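Local coordinates for putative oxidoreductase YfjR (Streptomyces aurantiacus, PDB 4OQZ), which reduces imines to amines as an imine reductase, probably with NADPH bound to its Rossmann-type domain, at residues Gln15-Ala20 and Ile63-Asp68; Asp70-Val75 and Arg104-Leu109; Val87-Ser92 and Ala146-Ile151; Gly110-Thr115 and Arg138-Gln143; Gly116-Pro121 and Val150-Thr155. All coordinates share one frame; numbering follows the deposited sequence.

Interaction 1 (Gln15-Ala20 and Ile63-Asp68); sequences QAMAAA and ILSLID
M17 makes every contact that segment 15-20 has with segment 63-68, laying its thioether against I63 and S65. The segment is helical throughout. It begins at Q15, whose NE2 hydrogen-bonds to the carbonyl of R37. M17 then turns toward the strand. Its CG stands anti to the carbonyl carbon (chi1 -68°), and beyond CG the chain runs fully extended, which carries the sulfur and terminal methyl across the 8.7 Å that separates the CA atoms of M17 and I63. SD of M17 lies 4.1 Å from CG2 of I63, the branch methyl, and the two side chains cross obliquely. One bond further out, M17 CE comes to 4.1 Å from OG of S65. This is van der Waals contact, since no hydrogen bond joins the two segments. A long unbranched methionine suits the place because it can bridge from helix to strand, while I63, beta-branched and so at home in a strand, offers its CG2 methyl to the sulfur. Further along, the buried A20 meets V150 of helix 138-151. Helix 12-23 thus packs on one face of the sheet beside helix 138-151, whose I151 touches both M17 and I63. Strand 61-64 is hydrogen-bonded between its neighbours, I63 pairing with T6 and I8 and L64 with V89 and L91, while S65, just past the strand's end, touches what looks like the glycine-rich turn of a Rossmann fold.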
# COMPACT_ATOMS: atom_id res chain seq x y z
N GLN A 15 26.03 8.70 10.63
CA GLN A 15 26.60 10.05 10.38
C GLN A 15 25.52 11.09 10.68
O GLN A 15 25.83 12.12 11.27
CB GLN A 15 27.09 10.22 8.93
CG GLN A 15 28.41 9.53 8.65
CD GLN A 15 28.76 9.49 7.18
OE1 GLN A 15 27.92 9.23 6.31
NE2 GLN A 15 30.02 9.68 6.87
N ALA A 16 24.25 10.80 10.32
CA ALA A 16 23.17 11.76 10.60
C ALA A 16 22.88 11.84 12.11
O ALA A 16 22.62 12.95 12.61
CB ALA A 16 21.93 11.42 9.82
N MET A 17 22.99 10.70 12.84
CA MET A 17 22.78 10.60 14.29
C MET A 17 23.84 11.42 15.05
O MET A 17 23.49 12.31 15.83
CB MET A 17 22.77 9.12 14.77
CG MET A 17 21.57 8.35 14.26
SD MET A 17 21.65 6.56 14.54
CE MET A 17 20.29 6.03 13.41
N ALA A 18 25.13 11.18 14.76
CA ALA A 18 26.23 11.96 15.33
C ALA A 18 26.10 13.49 15.13
O ALA A 18 26.31 14.25 16.08
CB ALA A 18 27.56 11.47 14.79
N ALA A 19 25.71 13.95 13.93
CA ALA A 19 25.51 15.37 13.60
C ALA A 19 24.35 15.97 14.42
O ALA A 19 24.46 17.11 14.87
CB ALA A 19 25.25 15.53 12.10
N ALA A 20 23.25 15.20 14.62
CA ALA A 20 22.12 15.60 15.46
C ALA A 20 22.61 15.73 16.92
O ALA A 20 22.30 16.74 17.58
CB ALA A 20 21.02 14.56 15.38
N ILE A 63 25.40 4.28 21.02
CA ILE A 63 24.50 4.18 19.88
C ILE A 63 25.15 3.35 18.79
O ILE A 63 26.23 3.71 18.32
CB ILE A 63 24.06 5.58 19.37
CG1 ILE A 63 23.45 6.47 20.50
CG2 ILE A 63 23.12 5.46 18.17
CD1 ILE A 63 22.04 6.02 21.14
N LEU A 64 24.53 2.22 18.42
CA LEU A 64 25.04 1.34 17.36
C LEU A 64 24.18 1.44 16.09
O LEU A 64 22.97 1.28 16.14
CB LEU A 64 25.16 -0.12 17.81
CG LEU A 64 25.98 -0.38 19.05
CD1 LEU A 64 25.32 -1.40 19.90
CD2 LEU A 64 27.40 -0.79 18.68
N SER A 65 24.83 1.74 14.96
CA SER A 65 24.18 1.82 13.65
C SER A 65 25.05 1.08 12.63
O SER A 65 25.73 1.69 11.81
CB SER A 65 23.95 3.26 13.22
OG SER A 65 23.01 3.23 12.15
N LEU A 66 25.05 -0.25 12.74
CA LEU A 66 25.82 -1.15 11.88
C LEU A 66 24.92 -1.79 10.82
O LEU A 66 23.72 -1.51 10.79
CB LEU A 66 26.52 -2.21 12.75
CG LEU A 66 27.99 -1.95 13.10
CD1 LEU A 66 28.16 -0.82 14.13
CD2 LEU A 66 28.63 -3.20 13.63
N ILE A 67 25.50 -2.62 9.93
CA ILE A 67 24.78 -3.28 8.83
C ILE A 67 23.62 -4.14 9.35
O ILE A 67 22.48 -3.98 8.91
CB ILE A 67 25.75 -4.09 7.91
CG1 ILE A 67 27.04 -3.29 7.58
CG2 ILE A 67 25.04 -4.55 6.62
CD1 ILE A 67 28.41 -4.10 7.77
N ASP A 68 23.92 -5.01 10.32
CA ASP A 68 23.00 -5.97 10.92
C ASP A 68 23.56 -6.42 12.30
O ASP A 68 24.58 -5.87 12.75
CB ASP A 68 22.90 -7.18 9.97
CG ASP A 68 24.24 -7.64 9.40
OD1 ASP A 68 24.42 -7.54 8.17
OD2 ASP A 68 25.12 -8.01 10.19

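Interaction 2 (Asp70-Val75 and Arg104-Leu109); sequences DAMYGV and RRVAEL
M72 and V106 form the tight part of this contact between helices 69-75 and 96-108, with M72 CE 3.7 Å from V106 CG2. The methionine leaves its helix with CG anti to the backbone N (chi1 -166°) and bends at its second torsion, and the two side chains cross at about a right angle. Both residues are buried, M72 lying also on L88 and N90 of the sheet, so apolar side chains suit them. Nearer to solvent the packing is looser. There Y73 presents the edge of its ring to R105, Y73 CE1 standing 4.1 Å from R105 CG, so what the tyrosine meets is the methylene part of the arginine. Ring and guanidinium planes are nearly coplanar, 10° apart, but the groups are not stacked. The guanidinium has its own company: NH2 forms a salt bridge with E80, R105 NH1 forms one with E108 OE2 (3.3 Å), weak as a hydrogen bond, and CG of L109 lies over one face. An arginine serves well at such a margin, its aliphatic stem covering apolar neighbours while its charged head stays among carboxylates. No hydrogen bond or salt bridge joins the two segments, so this part of the interface relies on apolar contact, and the arginine's charge is probably balanced by E80 and E108.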
# COMPACT_ATOMS: atom_id res chain seq x y z
N ASP A 70 24.78 -9.47 12.90
CA ASP A 70 25.95 -10.30 12.57
C ASP A 70 27.25 -9.47 12.57
O ASP A 70 28.30 -9.99 12.94
CB ASP A 70 25.76 -10.99 11.21
CG ASP A 70 25.88 -12.49 11.25
OD1 ASP A 70 24.88 -13.16 11.60
OD2 ASP A 70 26.97 -13.01 10.90
N ALA A 71 27.16 -8.19 12.14
CA ALA A 71 28.29 -7.26 12.09
C ALA A 71 28.65 -6.73 13.48
O ALA A 71 29.79 -6.34 13.70
CB ALA A 71 27.97 -6.11 11.15
N MET A 72 27.67 -6.73 14.41
CA MET A 72 27.81 -6.26 15.80
C MET A 72 28.80 -7.10 16.62
O MET A 72 29.55 -6.53 17.41
CB MET A 72 26.43 -6.21 16.49
CG MET A 72 26.41 -5.44 17.80
SD MET A 72 26.42 -6.52 19.24
CE MET A 72 25.86 -5.39 20.48
N TYR A 73 28.80 -8.43 16.42
CA TYR A 73 29.69 -9.37 17.13
C TYR A 73 31.17 -9.17 16.81
O TYR A 73 32.03 -9.61 17.60
CB TYR A 73 29.26 -10.83 16.88
CG TYR A 73 27.86 -11.12 17.37
CD1 TYR A 73 27.62 -11.47 18.70
CD2 TYR A 73 26.77 -11.04 16.51
CE1 TYR A 73 26.32 -11.72 19.15
CE2 TYR A 73 25.47 -11.28 16.95
CZ TYR A 73 25.25 -11.63 18.28
OH TYR A 73 23.97 -11.88 18.70
N GLY A 74 31.46 -8.52 15.68
CA GLY A 74 32.80 -8.18 15.23
C GLY A 74 33.37 -7.01 15.99
O GLY A 74 34.54 -7.03 16.38
N VAL A 75 32.53 -5.96 16.22
CA VAL A 75 32.90 -4.77 16.99
C VAL A 75 33.26 -5.20 18.43
O VAL A 75 34.35 -4.88 18.92
CB VAL A 75 31.78 -3.69 16.94
CG1 VAL A 75 31.92 -2.66 18.06
CG2 VAL A 75 31.75 -2.99 15.58
N ARG A 104 20.82 -11.04 24.57
CA ARG A 104 21.26 -12.13 25.43
C ARG A 104 22.77 -12.07 25.68
O ARG A 104 23.20 -12.20 26.83
CB ARG A 104 20.86 -13.46 24.79
CG ARG A 104 20.22 -14.46 25.73
CD ARG A 104 19.35 -15.47 24.99
NE ARG A 104 20.07 -16.16 23.92
CZ ARG A 104 19.68 -16.18 22.64
NH1 ARG A 104 18.56 -15.56 22.27
NH2 ARG A 104 20.41 -16.82 21.74
N ARG A 105 23.57 -11.86 24.62
CA ARG A 105 25.02 -11.73 24.67
C ARG A 105 25.47 -10.47 25.45
O ARG A 105 26.42 -10.54 26.23
CB ARG A 105 25.62 -11.77 23.25
CG ARG A 105 27.14 -11.61 23.15
CD ARG A 105 27.90 -12.83 23.62
NE ARG A 105 29.31 -12.52 23.84
CZ ARG A 105 29.96 -12.75 24.97
NH1 ARG A 105 29.34 -13.31 26.01
NH2 ARG A 105 31.25 -12.45 25.08
N VAL A 106 24.80 -9.32 25.24
CA VAL A 106 25.10 -8.03 25.89
C VAL A 106 24.87 -8.12 27.43
O VAL A 106 25.72 -7.65 28.20
CB VAL A 106 24.32 -6.89 25.20
CG1 VAL A 106 24.47 -5.55 25.94
CG2 VAL A 106 24.77 -6.74 23.77
N ALA A 107 23.76 -8.75 27.85
CA ALA A 107 23.40 -8.94 29.26
C ALA A 107 24.42 -9.84 29.94
O ALA A 107 24.78 -9.59 31.10
CB ALA A 107 22.01 -9.56 29.37
N GLU A 108 24.90 -10.87 29.21
CA GLU A 108 25.92 -11.83 29.67
C GLU A 108 27.21 -11.05 29.98
O GLU A 108 27.85 -11.32 30.99
CB GLU A 108 26.15 -12.88 28.57
CG GLU A 108 27.07 -14.04 28.91
CD GLU A 108 27.10 -15.15 27.88
OE1 GLU A 108 27.60 -16.25 28.22
OE2 GLU A 108 26.61 -14.94 26.75
N LEU A 109 27.51 -10.01 29.17
CA LEU A 109 28.65 -9.11 29.33
C LEU A 109 28.43 -7.97 30.36
O LEU A 109 29.30 -7.11 30.51
CB LEU A 109 29.05 -8.53 27.96
CG LEU A 109 29.87 -9.45 27.04
CD1 LEU A 109 29.99 -8.84 25.64
CD2 LEU A 109 31.26 -9.75 27.61

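Interaction 3 (Val87-Ser92 and Ala146-Ile151); sequences VLVNLS and AALEVI
L91 and I151 meet tip to tip, the CD1 methyl of the leucine 3.8 Å from the CD1 methyl of the isoleucine. CG of L91 and CG1 of I151 each stand anti to the carbonyl carbon (I151 chi1 -68°), and CB of both residues points toward the other segment. The other pair, V89 and L148, is arranged differently. L148 starts out to one side, and its extended chain brings CD2 to the strand, where it sits in the fork of V89, 3.9 Å from V89 CG1 and equally 3.9 Å from V89 CG2. The two valine methyls thus straddle one leucine methyl. Residues V89 and L91, two apart, point to the same side as an extended chain demands, and L148 and I151, three apart, lie on one side of the helix; the two spacings match well enough for each strand residue to find its partner. All four are buried and purely aliphatic. The alternate residue N90 lies on the far side of the strand, where its OD1 is gripped by two donors, S92 OG at 2.9 Å and, in the carbonyl plane, S92 N at 3.2 Å; this fixes the amide and makes an Asx turn just as the strand ends. S92 OG in turn receives L66 N, which ties that turn to the neighbouring loop. A helix laid over a parallel strand through aliphatic side chains on alternate positions is the layered alpha/beta packing of the Rossmann-type fold, with M17 and Y21 of helix 12-23 closing the layer beside it.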
# COMPACT_ATOMS: atom_id res chain seq x y z
N VAL A 87 24.74 0.97 28.41
CA VAL A 87 23.48 0.82 27.69
C VAL A 87 23.81 0.89 26.20
O VAL A 87 24.32 1.91 25.72
CB VAL A 87 22.37 1.81 28.12
CG1 VAL A 87 21.07 1.57 27.34
CG2 VAL A 87 22.10 1.70 29.62
N LEU A 88 23.60 -0.24 25.50
CA LEU A 88 23.85 -0.38 24.06
C LEU A 88 22.54 -0.36 23.26
O LEU A 88 21.69 -1.25 23.41
CB LEU A 88 24.65 -1.66 23.77
CG LEU A 88 26.17 -1.55 23.77
CD1 LEU A 88 26.73 -1.42 25.20
CD2 LEU A 88 26.78 -2.79 23.16
N VAL A 89 22.37 0.70 22.47
CA VAL A 89 21.16 0.91 21.67
C VAL A 89 21.47 0.44 20.27
O VAL A 89 22.24 1.09 19.54
CB VAL A 89 20.67 2.39 21.71
CG1 VAL A 89 19.28 2.50 21.08
CG2 VAL A 89 20.66 2.92 23.14
N ASN A 90 20.92 -0.73 19.91
CA ASN A 90 21.19 -1.31 18.60
C ASN A 90 20.13 -0.94 17.59
O ASN A 90 19.00 -1.44 17.64
CB ASN A 90 21.46 -2.81 18.67
CG ASN A 90 22.29 -3.31 17.51
OD1 ASN A 90 22.00 -3.06 16.34
ND2 ASN A 90 23.29 -4.10 17.82
N LEU A 91 20.49 -0.04 16.68
CA LEU A 91 19.59 0.49 15.66
C LEU A 91 19.67 -0.22 14.31
O LEU A 91 18.95 0.15 13.39
CB LEU A 91 19.77 2.01 15.53
CG LEU A 91 19.59 2.84 16.81
CD1 LEU A 91 20.01 4.26 16.58
CD2 LEU A 91 18.13 2.83 17.30
N SER A 92 20.51 -1.27 14.21
CA SER A 92 20.68 -2.08 12.99
C SER A 92 19.43 -2.95 12.75
O SER A 92 19.15 -3.88 13.52
CB SER A 92 21.92 -2.97 13.10
OG SER A 92 22.98 -2.31 13.77
N ALA A 146 15.41 11.00 26.69
CA ALA A 146 15.79 12.35 26.20
C ALA A 146 16.91 12.27 25.14
O ALA A 146 16.85 13.01 24.15
CB ALA A 146 16.22 13.25 27.35
N ALA A 147 17.89 11.36 25.31
CA ALA A 147 18.98 11.14 24.36
C ALA A 147 18.50 10.43 23.10
O ALA A 147 18.95 10.78 22.02
CB ALA A 147 20.10 10.36 25.02
N LEU A 148 17.58 9.48 23.21
CA LEU A 148 17.03 8.78 22.04
C LEU A 148 16.12 9.72 21.25
O LEU A 148 15.99 9.54 20.03
CB LEU A 148 16.27 7.51 22.46
CG LEU A 148 17.04 6.54 23.34
CD1 LEU A 148 16.11 5.54 23.98
CD2 LEU A 148 18.20 5.90 22.57
N GLU A 149 15.57 10.78 21.90
CA GLU A 149 14.73 11.79 21.25
C GLU A 149 15.57 12.67 20.28
O GLU A 149 15.00 13.39 19.45
CB GLU A 149 13.99 12.66 22.26
CG GLU A 149 12.83 11.93 22.93
CD GLU A 149 12.10 12.73 23.99
OE1 GLU A 149 12.63 13.76 24.47
OE2 GLU A 149 10.98 12.31 24.35
N VAL A 150 16.91 12.58 20.40
CA VAL A 150 17.82 13.32 19.53
C VAL A 150 17.79 12.62 18.17
O VAL A 150 17.74 13.32 17.16
CB VAL A 150 19.24 13.48 20.12
CG1 VAL A 150 20.20 14.15 19.13
CG2 VAL A 150 19.20 14.27 21.43
N ILE A 151 17.75 11.26 18.15
CA ILE A 151 17.66 10.43 16.93
C ILE A 151 16.34 10.75 16.18
O ILE A 151 16.40 11.14 15.02
CB ILE A 151 17.85 8.92 17.22
CG1 ILE A 151 19.32 8.63 17.65
CG2 ILE A 151 17.47 8.05 16.00
CD1 ILE A 151 19.44 7.37 18.63

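Interaction 4 (Gly110-Thr115 and Arg138-Gln143); sequences GGTHLT and RAAYDQ
L114 and T112, on the same side of strand 112-119, carry the contact with A140 and Y141 of helix 138-151. Followed outward, L114 CB has no close neighbour in the helix, and contact begins at CG, 4.3 Å from CB of A140. The first torsion sets CG anti to the carbonyl carbon (chi1 -79°), and CD1 and CD2 of L114 both lie 3.9 Å from Y141 N. CD1 is about as close to Y141 CA and to the A140 carbonyl carbon. L114 CD2 reaches Y141 CB at 4.0 Å, and the leucine and tyrosine side chains cross at about a right angle. The methyl fork therefore rests largely on helix backbone, brought near because A140 has so small a side chain. Replacing the leucine by an asparagine would probably bury an amide with no partner on the helix side, set against the A140 methyl and Y141 CB. T112 comes closer still, its OG1 3.4 Å from A140 CB; this hydroxyl is buried with no polar partner in the model. The end of the Y141 side chain leads away from the strand, and its OH hydrogen-bonds to T155 OG1. H113, on the strand's other side, holds T115 OG1 in its ring plane through NE2 (2.9 Å) and faces helix 96-108. At the helix's exposed surface, R138 NH1 and D142 OD1 form a salt bridge. The axes of 112-115 and 138-143 cross at -73°, 8.6 Å apart. Family and strand order are consistent with a helix layer covering the sheet of a Rossmann-type domain.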
# COMPACT_ATOMS: atom_id res chain seq x y z
N GLY A 110 27.30 -7.99 31.06
CA GLY A 110 26.97 -7.02 32.10
C GLY A 110 26.51 -5.66 31.64
O GLY A 110 26.60 -4.68 32.39
N GLY A 111 25.99 -5.60 30.42
CA GLY A 111 25.48 -4.37 29.85
C GLY A 111 24.01 -4.51 29.51
O GLY A 111 23.47 -5.61 29.60
N THR A 112 23.34 -3.40 29.09
CA THR A 112 21.93 -3.52 28.71
C THR A 112 21.72 -3.19 27.24
O THR A 112 22.29 -2.23 26.73
CB THR A 112 20.93 -2.83 29.68
OG1 THR A 112 20.77 -1.45 29.35
CG2 THR A 112 21.27 -3.01 31.15
N HIS A 113 20.89 -4.02 26.57
CA HIS A 113 20.57 -3.89 25.15
C HIS A 113 19.16 -3.34 24.93
O HIS A 113 18.17 -3.90 25.40
CB HIS A 113 20.75 -5.25 24.44
CG HIS A 113 20.32 -5.29 23.00
ND1 HIS A 113 21.23 -5.22 21.98
CD2 HIS A 113 19.09 -5.46 22.47
CE1 HIS A 113 20.53 -5.32 20.86
NE2 HIS A 113 19.24 -5.46 21.11
N LEU A 114 19.08 -2.24 24.17
CA LEU A 114 17.83 -1.63 23.77
C LEU A 114 17.75 -1.86 22.26
O LEU A 114 18.72 -1.56 21.55
CB LEU A 114 17.79 -0.11 24.07
CG LEU A 114 17.49 0.33 25.52
CD1 LEU A 114 17.49 1.84 25.63
CD2 LEU A 114 16.16 -0.21 26.02
N THR A 115 16.68 -2.49 21.79
CA THR A 115 16.50 -2.71 20.35
C THR A 115 15.75 -1.51 19.81
O THR A 115 14.78 -1.08 20.42
CB THR A 115 15.73 -4.02 20.07
OG1 THR A 115 16.40 -5.10 20.71
CG2 THR A 115 15.59 -4.30 18.57
N ARG A 138 12.93 -1.72 30.37
CA ARG A 138 12.18 -0.48 30.61
C ARG A 138 12.98 0.62 31.35
O ARG A 138 12.86 1.79 31.00
CB ARG A 138 10.83 -0.78 31.30
CG ARG A 138 9.96 0.43 31.64
CD ARG A 138 8.90 0.72 30.59
NE ARG A 138 8.91 2.12 30.18
CZ ARG A 138 7.86 2.76 29.68
NH1 ARG A 138 7.96 4.04 29.33
NH2 ARG A 138 6.70 2.14 29.53
N ALA A 139 13.78 0.23 32.35
CA ALA A 139 14.59 1.17 33.15
C ALA A 139 15.65 1.91 32.32
O ALA A 139 15.85 3.10 32.56
CB ALA A 139 15.24 0.45 34.33
N ALA A 140 16.32 1.20 31.37
CA ALA A 140 17.34 1.78 30.48
C ALA A 140 16.68 2.73 29.48
O ALA A 140 17.23 3.81 29.23
CB ALA A 140 18.10 0.68 29.75
N TYR A 141 15.50 2.35 28.94
CA TYR A 141 14.73 3.17 27.99
C TYR A 141 14.35 4.49 28.65
O TYR A 141 14.64 5.56 28.09
CB TYR A 141 13.46 2.42 27.49
CG TYR A 141 12.50 3.33 26.75
CD1 TYR A 141 12.70 3.66 25.41
CD2 TYR A 141 11.44 3.94 27.42
CE1 TYR A 141 11.87 4.56 24.75
CE2 TYR A 141 10.60 4.85 26.76
CZ TYR A 141 10.80 5.13 25.42
OH TYR A 141 9.95 5.98 24.76
N ASP A 142 13.73 4.40 29.86
CA ASP A 142 13.32 5.55 30.66
C ASP A 142 14.47 6.51 31.00
O ASP A 142 14.29 7.73 30.90
CB ASP A 142 12.64 5.08 31.97
CG ASP A 142 11.23 4.55 31.80
OD1 ASP A 142 10.47 5.11 30.97
OD2 ASP A 142 10.86 3.60 32.53
N GLN A 143 15.63 5.97 31.39
CA GLN A 143 16.81 6.74 31.79
C GLN A 143 17.40 7.55 30.65
O GLN A 143 17.81 8.69 30.84
CB GLN A 143 17.89 5.78 32.35
CG GLN A 143 19.01 6.47 33.14
CD GLN A 143 20.24 5.59 33.33
OE1 GLN A 143 20.15 4.38 33.58
NE2 GLN A 143 21.41 6.21 33.27

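Interaction 5 (Gly116-Pro121 and Val150-Thr155); sequences GGVLSP and VITGKT
V118 meets T152 without any flat side chain between them; two backbone carbonyls are the flat groups here, met by hydroxyls somewhat out of their planes. T152 OG1 donates to the oxygen of K154 at 2.8 Å, 22° from that carbonyl plane, and S120 OG donates to P121 O, tilted 15°. The contact itself is apolar. T152 CG2 lies 3.8 Å from V118 CG1 and 4.2 Å from S120 CB, while V118 CG1 also approaches I151 CG2 at 4.3 Å. With chi1 at 58°, the threonine hydroxyl stands between its backbone N and carbonyl carbon, so OG1 faces the K154 carbonyl and T132 as the methyl faces the strand. Threonine suits the place because it offers both ends at once. With an alanine here, the carbonyl of K154 and the hydroxyl of T132 would probably lose this mate, and a gap would open beside V118 and S120. The contact sits near the close of helix 138-151, as the chain passes to strand 154-159. Strand 131-135 runs between that strand and 112-119, touching V118 through T132, while M13 of helix 12-23 packs on V118 from the helix layer.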
# COMPACT_ATOMS: atom_id res chain seq x y z
N GLY A 116 16.21 -1.00 18.68
CA GLY A 116 15.57 0.13 18.01
C GLY A 116 15.19 -0.14 16.57
O GLY A 116 15.95 -0.79 15.83
N GLY A 117 14.02 0.37 16.17
CA GLY A 117 13.54 0.34 14.79
C GLY A 117 13.23 1.75 14.30
O GLY A 117 12.11 2.23 14.52
N VAL A 118 14.23 2.44 13.66
CA VAL A 118 14.15 3.84 13.17
C VAL A 118 13.28 3.97 11.91
O VAL A 118 13.69 3.53 10.84
CB VAL A 118 15.55 4.54 12.98
CG1 VAL A 118 15.39 6.05 12.83
CG2 VAL A 118 16.52 4.22 14.12
N LEU A 119 12.12 4.63 12.03
CA LEU A 119 11.24 4.86 10.88
C LEU A 119 11.60 6.23 10.28
O LEU A 119 10.81 7.19 10.35
CB LEU A 119 9.75 4.81 11.28
CG LEU A 119 9.23 3.53 11.91
CD1 LEU A 119 7.74 3.65 12.11
CD2 LEU A 119 9.61 2.29 11.07
N SER A 120 12.82 6.32 9.76
CA SER A 120 13.36 7.53 9.19
C SER A 120 14.49 7.31 8.24
O SER A 120 15.43 6.59 8.57
CB SER A 120 13.85 8.49 10.29
OG SER A 120 14.14 9.77 9.74
N PRO A 121 14.47 8.03 7.10
CA PRO A 121 15.66 8.06 6.24
C PRO A 121 16.72 8.95 6.94
O PRO A 121 16.33 9.68 7.87
CB PRO A 121 15.14 8.74 4.95
CG PRO A 121 14.05 9.63 5.42
CD PRO A 121 13.41 8.96 6.61
N VAL A 150 16.91 12.58 20.40
CA VAL A 150 17.82 13.32 19.53
C VAL A 150 17.79 12.62 18.17
O VAL A 150 17.74 13.32 17.16
CB VAL A 150 19.24 13.48 20.12
CG1 VAL A 150 20.20 14.15 19.13
CG2 VAL A 150 19.20 14.27 21.43
N ILE A 151 17.75 11.26 18.15
CA ILE A 151 17.66 10.43 16.93
C ILE A 151 16.34 10.75 16.18
O ILE A 151 16.40 11.14 15.02
CB ILE A 151 17.85 8.92 17.22
CG1 ILE A 151 19.32 8.63 17.65
CG2 ILE A 151 17.47 8.05 16.00
CD1 ILE A 151 19.44 7.37 18.63
N THR A 152 15.18 10.58 16.84
CA THR A 152 13.85 10.92 16.31
C THR A 152 13.02 11.52 17.44
O THR A 152 13.05 11.00 18.55
CB THR A 152 13.14 9.69 15.72
OG1 THR A 152 13.02 8.68 16.72
CG2 THR A 152 13.81 9.13 14.48
N GLY A 153 12.30 12.61 17.17
CA GLY A 153 11.49 13.33 18.16
C GLY A 153 10.53 12.46 18.95
O GLY A 153 10.33 12.68 20.15
N LYS A 154 9.96 11.42 18.28
CA LYS A 154 9.07 10.45 18.89
C LYS A 154 9.80 9.12 19.07
O LYS A 154 10.61 8.71 18.21
CB LYS A 154 7.79 10.27 18.06
CG LYS A 154 6.99 11.54 17.78
CD LYS A 154 6.03 11.31 16.59
CE LYS A 154 5.20 12.52 16.23
NZ LYS A 154 4.48 12.32 14.95
N THR A 155 9.55 8.48 20.23
CA THR A 155 10.11 7.16 20.59
C THR A 155 8.95 6.33 21.13
O THR A 155 8.14 6.83 21.92
CB THR A 155 11.34 7.23 21.52
OG1 THR A 155 10.96 7.63 22.85
CG2 THR A 155 12.50 8.14 20.96

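Overall arrangement
All five contacts lie in the Rossmann-type domain and join its helices to its sheet or to one another. Interactions 1, 3 and 5 form a connected, largely apolar core beneath helices 12-23 and 138-151: M17 packs on L91, and interactions 3 and 5 share I151. Interaction 4 uses the same helix 138-151 nearer its start, with a buried threonine hydroxyl in the contact and a salt bridge on the helix's exposed side. Interaction 2 covers the opposite face of the sheet, joining two helices rather than helix and strand, with a charged arginine end toward solvent. Strands 61-64, 87-90 and 112-119 are neighbours, with L64 paired to V89 and N90 to L114, so backbone hydrogen bonds link interactions 1, 3 and 4.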